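Local coordinates for protein 2-oxo-1,2-dihydroquinoline 8-monooxygenase, oxygenase component (Pseudomonas putida, PDB 1Z01) that probably hydroxylates 2-oxo-1,2-dihydroquinoline at its 8-position, as the trimeric oxygenase component of a Rieske non-haem iron monooxygenase, at residues 83-88 with 110-115; 135-140 with 151-156. All coordinates share one frame; numbering follows the deposited sequence.

Interactions 1 and 2 both belong to the Rieske part of the chain, with centres about 13 Å apart, and follow one another in sequence. Interaction 1 joins the cluster-binding loop after strand 76-81 to strand 110-113, the middle strand of a three-stranded antiparallel sheet. Interaction 2 lies at the open end of the hairpin formed by strands 138-144 and 147-152 in the six-stranded antiparallel sheet, where strand 76-81 is the neighbour of 138-144. Residues 135 and 136 bring the two together: Leu85 CD2 packs on Gly135 CA at 3.6 Å, and Phe112 CE2 on Val136 CG1 at 3.7 Å. The cluster loop is thus packed directly against the segment that enters the larger sheet.

Interaction 1 (83-88 with 110-115); sequences QCLHRG and FTFDLE. With FES (Fe2/s2 (inorganic) cluster), chain H.
His86 and Phe110 meet beside the [2Fe-2S] cluster of a Rieske centre. His86 ND1 ligates FE1 at 2.2 Å and Cys84 SG ligates FE2 at 2.4 Å; His108 and Cys105 supply the remaining protein ligands, one to each iron. CB of His86 sits over the middle of the Phe110 ring, 3.5 Å from its centroid, in a CH-pi contact. The imidazole continues past the rim of that ring, nearly parallel to it (planes at 17°) but slid so far that the two barely overlap. Its other face is covered by CG of Arg87. Phe110 also brings CD1 to within 3.3 Å of the bridging sulfide S1, while Leu85 CD1 approaches the edge of the same ring. With CG of Leu85 wedged between backbone N and carbonyl carbon (chi1 60°), its two methyls divide between the phenylalanines, and CD2 packs at the edge of Phe112, 3.7 Å from CE2. Cys84 SG likewise lies at the Phe112 edge. Shortening Phe110 to an alanine would remove the ring under His86 CB and beside S1, and is likely to leave the histidine ligand freer to shift. Cys84 SG also accepts a hydrogen bond from His86 N at 3.4 Å (160°), tying the two ligands together through the loop backbone. NE2 of His86 bonds to Asp391 of the second subunit, and Arg87 forms a salt bridge with Glu214 there. This mixed cysteine-histidine ligation, packed by aromatic rings and linked to a neighbouring carboxylate, is consistent with electron transfer across the subunit boundary.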
loop_
_atom_site.group_PDB
_atom_site.type_symbol
_atom_site.label_atom_id
_atom_site.label_comp_id
_atom_site.label_asym_id
_atom_site.label_seq_id
_atom_site.Cartn_x
_atom_site.Cartn_y
_atom_site.Cartn_z
ATOM N N GLN A 83 24.067 -6.098 -1.105
ATOM C CA GLN A 83 23.725 -5.617 -2.433
ATOM C C GLN A 83 24.866 -5.941 -3.376
ATOM O O GLN A 83 25.956 -5.366 -3.278
ATOM C CB GLN A 83 23.501 -4.105 -2.426
ATOM C CG GLN A 83 23.135 -3.527 -3.797
ATOM C CD GLN A 83 23.216 -2.016 -3.841
ATOM O OE1 GLN A 83 24.289 -1.441 -3.668
ATOM N NE2 GLN A 83 22.085 -1.365 -4.072
ATOM N N CYS A 84 24.616 -6.870 -4.287
ATOM C CA CYS A 84 25.622 -7.252 -5.259
ATOM C C CYS A 84 25.824 -6.035 -6.144
ATOM O O CYS A 84 24.856 -5.427 -6.606
ATOM C CB CYS A 84 25.130 -8.426 -6.100
ATOM S SG CYS A 84 26.288 -8.838 -7.404
ATOM N N LEU A 85 27.075 -5.667 -6.379
ATOM C CA LEU A 85 27.349 -4.504 -7.207
ATOM C C LEU A 85 27.086 -4.742 -8.694
ATOM O O LEU A 85 27.109 -3.798 -9.473
ATOM C CB LEU A 85 28.789 -4.012 -6.976
ATOM C CG LEU A 85 29.985 -4.921 -7.267
ATOM C CD1 LEU A 85 30.255 -4.951 -8.773
ATOM C CD2 LEU A 85 31.217 -4.401 -6.526
ATOM N N HIS A 86 26.823 -5.985 -9.095
ATOM C CA HIS A 86 26.547 -6.254 -10.509
ATOM C C HIS A 86 25.178 -5.690 -10.864
ATOM O O HIS A 86 25.069 -4.662 -11.547
ATOM C CB HIS A 86 26.538 -7.756 -10.819
ATOM C CG HIS A 86 26.252 -8.071 -12.258
ATOM N ND1 HIS A 86 25.520 -9.171 -12.652
ATOM C CD2 HIS A 86 26.635 -7.449 -13.400
ATOM C CE1 HIS A 86 25.465 -9.217 -13.971
ATOM N NE2 HIS A 86 26.134 -8.183 -14.451
ATOM N N ARG A 87 24.131 -6.373 -10.404
ATOM C CA ARG A 87 22.771 -5.944 -10.687
ATOM C C ARG A 87 21.862 -5.793 -9.463
ATOM O O ARG A 87 20.644 -5.965 -9.539
ATOM C CB ARG A 87 22.160 -6.857 -11.759
ATOM C CG ARG A 87 22.924 -6.726 -13.083
ATOM C CD ARG A 87 22.201 -7.325 -14.269
ATOM N NE ARG A 87 21.003 -6.570 -14.624
ATOM C CZ ARG A 87 20.294 -6.773 -15.731
ATOM N NH1 ARG A 87 19.217 -6.040 -15.964
ATOM N NH2 ARG A 87 20.662 -7.693 -16.613
ATOM N N GLY A 88 22.496 -5.464 -8.340
ATOM C CA GLY A 88 21.811 -5.174 -7.089
ATOM C C GLY A 88 20.900 -6.116 -6.325
ATOM O O GLY A 88 20.029 -5.637 -5.591
ATOM N N PHE A 110 29.167 -13.088 -8.855
ATOM C CA PHE A 110 30.125 -12.098 -8.364
ATOM C C PHE A 110 30.493 -12.561 -6.955
ATOM O O PHE A 110 29.621 -12.873 -6.152
ATOM C CB PHE A 110 29.502 -10.701 -8.327
ATOM C CG PHE A 110 29.620 -9.947 -9.627
ATOM C CD1 PHE A 110 29.316 -10.558 -10.840
ATOM C CD2 PHE A 110 30.024 -8.614 -9.636
ATOM C CE1 PHE A 110 29.414 -9.851 -12.042
ATOM C CE2 PHE A 110 30.123 -7.900 -10.832
ATOM C CZ PHE A 110 29.817 -8.522 -12.038
ATOM N N THR A 111 31.786 -12.614 -6.663
ATOM C CA THR A 111 32.261 -13.095 -5.371
ATOM C C THR A 111 33.079 -12.038 -4.628
ATOM O O THR A 111 33.995 -11.441 -5.194
ATOM C CB THR A 111 33.097 -14.373 -5.592
ATOM O OG1 THR A 111 32.284 -15.340 -6.265
ATOM C CG2 THR A 111 33.595 -14.951 -4.276
ATOM N N PHE A 112 32.749 -11.818 -3.358
ATOM C CA PHE A 112 33.424 -10.799 -2.559
ATOM C C PHE A 112 34.156 -11.358 -1.344
ATOM O O PHE A 112 33.724 -12.345 -0.736
ATOM C CB PHE A 112 32.407 -9.750 -2.086
ATOM C CG PHE A 112 31.466 -9.292 -3.160
ATOM C CD1 PHE A 112 30.351 -10.054 -3.496
ATOM C CD2 PHE A 112 31.728 -8.132 -3.883
ATOM C CE1 PHE A 112 29.507 -9.670 -4.546
ATOM C CE2 PHE A 112 30.894 -7.738 -4.933
ATOM C CZ PHE A 112 29.782 -8.511 -5.265
ATOM N N ASP A 113 35.260 -10.702 -0.998
ATOM C CA ASP A 113 36.091 -11.072 0.146
ATOM C C ASP A 113 35.405 -10.560 1.422
ATOM O O ASP A 113 35.108 -9.374 1.547
ATOM C CB ASP A 113 37.479 -10.430 -0.011
ATOM C CG ASP A 113 38.380 -10.685 1.174
ATOM O OD1 ASP A 113 38.667 -9.728 1.918
ATOM O OD2 ASP A 113 38.801 -11.843 1.360
ATOM N N LEU A 114 35.166 -11.458 2.367
ATOM C CA LEU A 114 34.500 -11.110 3.614
ATOM C C LEU A 114 35.176 -9.995 4.417
ATOM O O LEU A 114 34.503 -9.145 5.001
ATOM C CB LEU A 114 34.371 -12.362 4.491
ATOM C CG LEU A 114 33.419 -13.465 4.022
ATOM C CD1 LEU A 114 33.524 -14.667 4.947
ATOM C CD2 LEU A 114 32.004 -12.935 4.006
ATOM N N GLU A 115 36.503 -10.015 4.441
ATOM C CA GLU A 115 37.329 -9.059 5.179
ATOM C C GLU A 115 37.365 -7.650 4.582
ATOM O O GLU A 115 37.203 -6.660 5.293
ATOM C CB GLU A 115 38.761 -9.616 5.266
ATOM C CG GLU A 115 39.776 -8.782 6.059
ATOM C CD GLU A 115 39.603 -8.889 7.561
ATOM O OE1 GLU A 115 39.443 -10.033 8.054
ATOM O OE2 GLU A 115 39.653 -7.839 8.248
HETATM FE FE1 FES H . 24.691 -10.461 -11.126
HETATM FE FE2 FES H . 24.918 -10.425 -8.512
HETATM S S1 FES H . 26.271 -11.434 -9.900
HETATM S S2 FES H . 23.320 -9.465 -9.645
#

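Interaction 2 (135-140 with 151-156); sequences GVTTYP and FVREDD
Arg153 reaches the backbone of Thr138 because CG is tucked between its own backbone N and carbonyl carbon (chi1 56°) and the chain then runs extended to NE. In Thr137 the hydroxyl OG1 stands anti to the carbonyl carbon (chi1 -54°), which directs it to Asp155. Both contacts lie at the open end of an antiparallel beta hairpin, strands 138-144 and 147-152, in the larger sheet of the Rieske domain. The guanidinium grips Thr138 O side-on with two nitrogens, NE at 2.9 Å and NH1 at 2.8 Å, the oxygen lying in the guanidinium plane. NE arrives nearly along the C=O axis, whereas NH1 comes from above the carbonyl plane. Pro140 CD packs over one guanidinium face, and the salt bridge from NH2 to Asp159 probably helps to hold the group's rotation. Nearer the hairpin turn, Phe151 N donates to Pro140 O at 2.9 Å (170°), and Pro140 CD rests against Phe151 CB. Thr137 OG1 donates to Asp155 OD2, approaching from above the carboxylate plane; Lys81 makes a salt bridge to the same oxygen. The ring of Tyr139 lies with its edge toward the carbonyl oxygens of Phe151 and Arg153. Its hydroxyl donates to a water 2.9 Å from OH, and that water in turn donates to Asp155 OD2 and, at 2.6 Å, to Arg153 O.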
loop_
_atom_site.group_PDB
_atom_site.type_symbol
_atom_site.label_atom_id
_atom_site.label_comp_id
_atom_site.label_asym_id
_atom_site.label_seq_id
_atom_site.Cartn_x
_atom_site.Cartn_y
_atom_site.Cartn_z
ATOM N N GLY A 135 34.391 -3.263 -5.140
ATOM C CA GLY A 135 33.893 -4.187 -4.134
ATOM C C GLY A 135 32.737 -3.569 -3.359
ATOM O O GLY A 135 32.343 -2.438 -3.633
ATOM N N VAL A 136 32.187 -4.301 -2.395
ATOM C CA VAL A 136 31.078 -3.785 -1.591
ATOM C C VAL A 136 31.574 -3.287 -0.240
ATOM O O VAL A 136 32.620 -3.702 0.247
ATOM C CB VAL A 136 29.998 -4.857 -1.337
ATOM C CG1 VAL A 136 29.317 -5.262 -2.653
ATOM C CG2 VAL A 136 30.623 -6.059 -0.657
ATOM N N THR A 137 30.805 -2.403 0.373
ATOM C CA THR A 137 31.167 -1.837 1.661
ATOM C C THR A 137 31.193 -2.879 2.781
ATOM O O THR A 137 30.367 -3.790 2.815
ATOM C CB THR A 137 30.170 -0.735 2.042
ATOM O OG1 THR A 137 30.102 0.210 0.973
ATOM C CG2 THR A 137 30.591 -0.031 3.325
ATOM N N THR A 138 32.152 -2.739 3.695
ATOM C CA THR A 138 32.253 -3.646 4.836
ATOM C C THR A 138 31.853 -2.855 6.076
ATOM O O THR A 138 31.997 -1.634 6.118
ATOM C CB THR A 138 33.690 -4.187 5.056
ATOM O OG1 THR A 138 34.557 -3.110 5.420
ATOM C CG2 THR A 138 34.221 -4.864 3.800
ATOM N N TYR A 139 31.329 -3.546 7.077
ATOM C CA TYR A 139 30.919 -2.873 8.301
ATOM C C TYR A 139 31.589 -3.527 9.504
ATOM O O TYR A 139 31.539 -4.744 9.667
ATOM C CB TYR A 139 29.390 -2.910 8.444
ATOM C CG TYR A 139 28.683 -2.326 7.239
ATOM C CD1 TYR A 139 28.298 -3.135 6.172
ATOM C CD2 TYR A 139 28.491 -0.952 7.121
ATOM C CE1 TYR A 139 27.749 -2.591 5.018
ATOM C CE2 TYR A 139 27.945 -0.397 5.967
ATOM C CZ TYR A 139 27.580 -1.222 4.921
ATOM O OH TYR A 139 27.066 -0.674 3.768
ATOM N N PRO A 140 32.262 -2.725 10.344
ATOM C CA PRO A 140 32.930 -3.272 11.527
ATOM C C PRO A 140 31.922 -4.019 12.391
ATOM O O PRO A 140 30.762 -3.616 12.497
ATOM C CB PRO A 140 33.478 -2.026 12.217
ATOM C CG PRO A 140 33.802 -1.134 11.061
ATOM C CD PRO A 140 32.579 -1.298 10.181
ATOM N N PHE A 151 28.850 -1.518 13.065
ATOM C CA PHE A 151 29.052 -0.092 12.874
ATOM C C PHE A 151 28.528 0.223 11.478
ATOM O O PHE A 151 29.215 -0.019 10.488
ATOM C CB PHE A 151 30.536 0.285 12.968
ATOM C CG PHE A 151 30.777 1.767 12.951
ATOM C CD1 PHE A 151 30.403 2.557 14.036
ATOM C CD2 PHE A 151 31.340 2.384 11.840
ATOM C CE1 PHE A 151 30.586 3.940 14.014
ATOM C CE2 PHE A 151 31.526 3.775 11.808
ATOM C CZ PHE A 151 31.149 4.549 12.894
ATOM N N VAL A 152 27.299 0.733 11.412
ATOM C CA VAL A 152 26.676 1.089 10.143
ATOM C C VAL A 152 27.222 2.440 9.706
ATOM O O VAL A 152 26.955 3.473 10.322
ATOM C CB VAL A 152 25.139 1.160 10.270
ATOM C CG1 VAL A 152 24.515 1.442 8.917
ATOM C CG2 VAL A 152 24.608 -0.150 10.815
ATOM N N ARG A 153 27.984 2.425 8.624
ATOM C CA ARG A 153 28.616 3.635 8.135
ATOM C C ARG A 153 28.360 3.927 6.668
ATOM O O ARG A 153 27.909 3.060 5.908
ATOM C CB ARG A 153 30.126 3.517 8.341
ATOM C CG ARG A 153 30.705 2.270 7.675
ATOM C CD ARG A 153 32.217 2.284 7.641
ATOM N NE ARG A 153 32.758 1.044 7.080
ATOM C CZ ARG A 153 34.055 0.760 7.021
ATOM N NH1 ARG A 153 34.460 -0.390 6.493
ATOM N NH2 ARG A 153 34.947 1.624 7.496
ATOM N N GLU A 154 28.671 5.158 6.275
ATOM C CA GLU A 154 28.541 5.572 4.887
ATOM C C GLU A 154 29.685 4.868 4.162
ATOM O O GLU A 154 30.695 4.522 4.779
ATOM C CB GLU A 154 28.719 7.082 4.764
ATOM C CG GLU A 154 27.880 7.888 5.730
ATOM C CD GLU A 154 28.078 9.373 5.556
ATOM O OE1 GLU A 154 27.443 9.961 4.654
ATOM O OE2 GLU A 154 28.878 9.955 6.317
ATOM N N ASP A 155 29.536 4.675 2.856
ATOM C CA ASP A 155 30.546 4.007 2.042
ATOM C C ASP A 155 31.957 4.573 2.173
ATOM O O ASP A 155 32.931 3.820 2.091
ATOM C CB ASP A 155 30.142 4.055 0.571
ATOM C CG ASP A 155 28.889 3.255 0.285
ATOM O OD1 ASP A 155 28.316 3.424 -0.807
ATOM O OD2 ASP A 155 28.485 2.450 1.149
ATOM N N ASP A 156 32.078 5.884 2.367
ATOM C CA ASP A 156 33.403 6.507 2.463
ATOM C C ASP A 156 33.917 6.823 3.866
ATOM O O ASP A 156 34.904 7.545 4.006
ATOM C CB ASP A 156 33.453 7.785 1.612
ATOM C CG ASP A 156 32.506 8.862 2.113
ATOM O OD1 ASP A 156 32.373 9.906 1.434
ATOM O OD2 ASP A 156 31.892 8.672 3.188
HETATM O O HOH W 1 27.069 2.184 3.627
#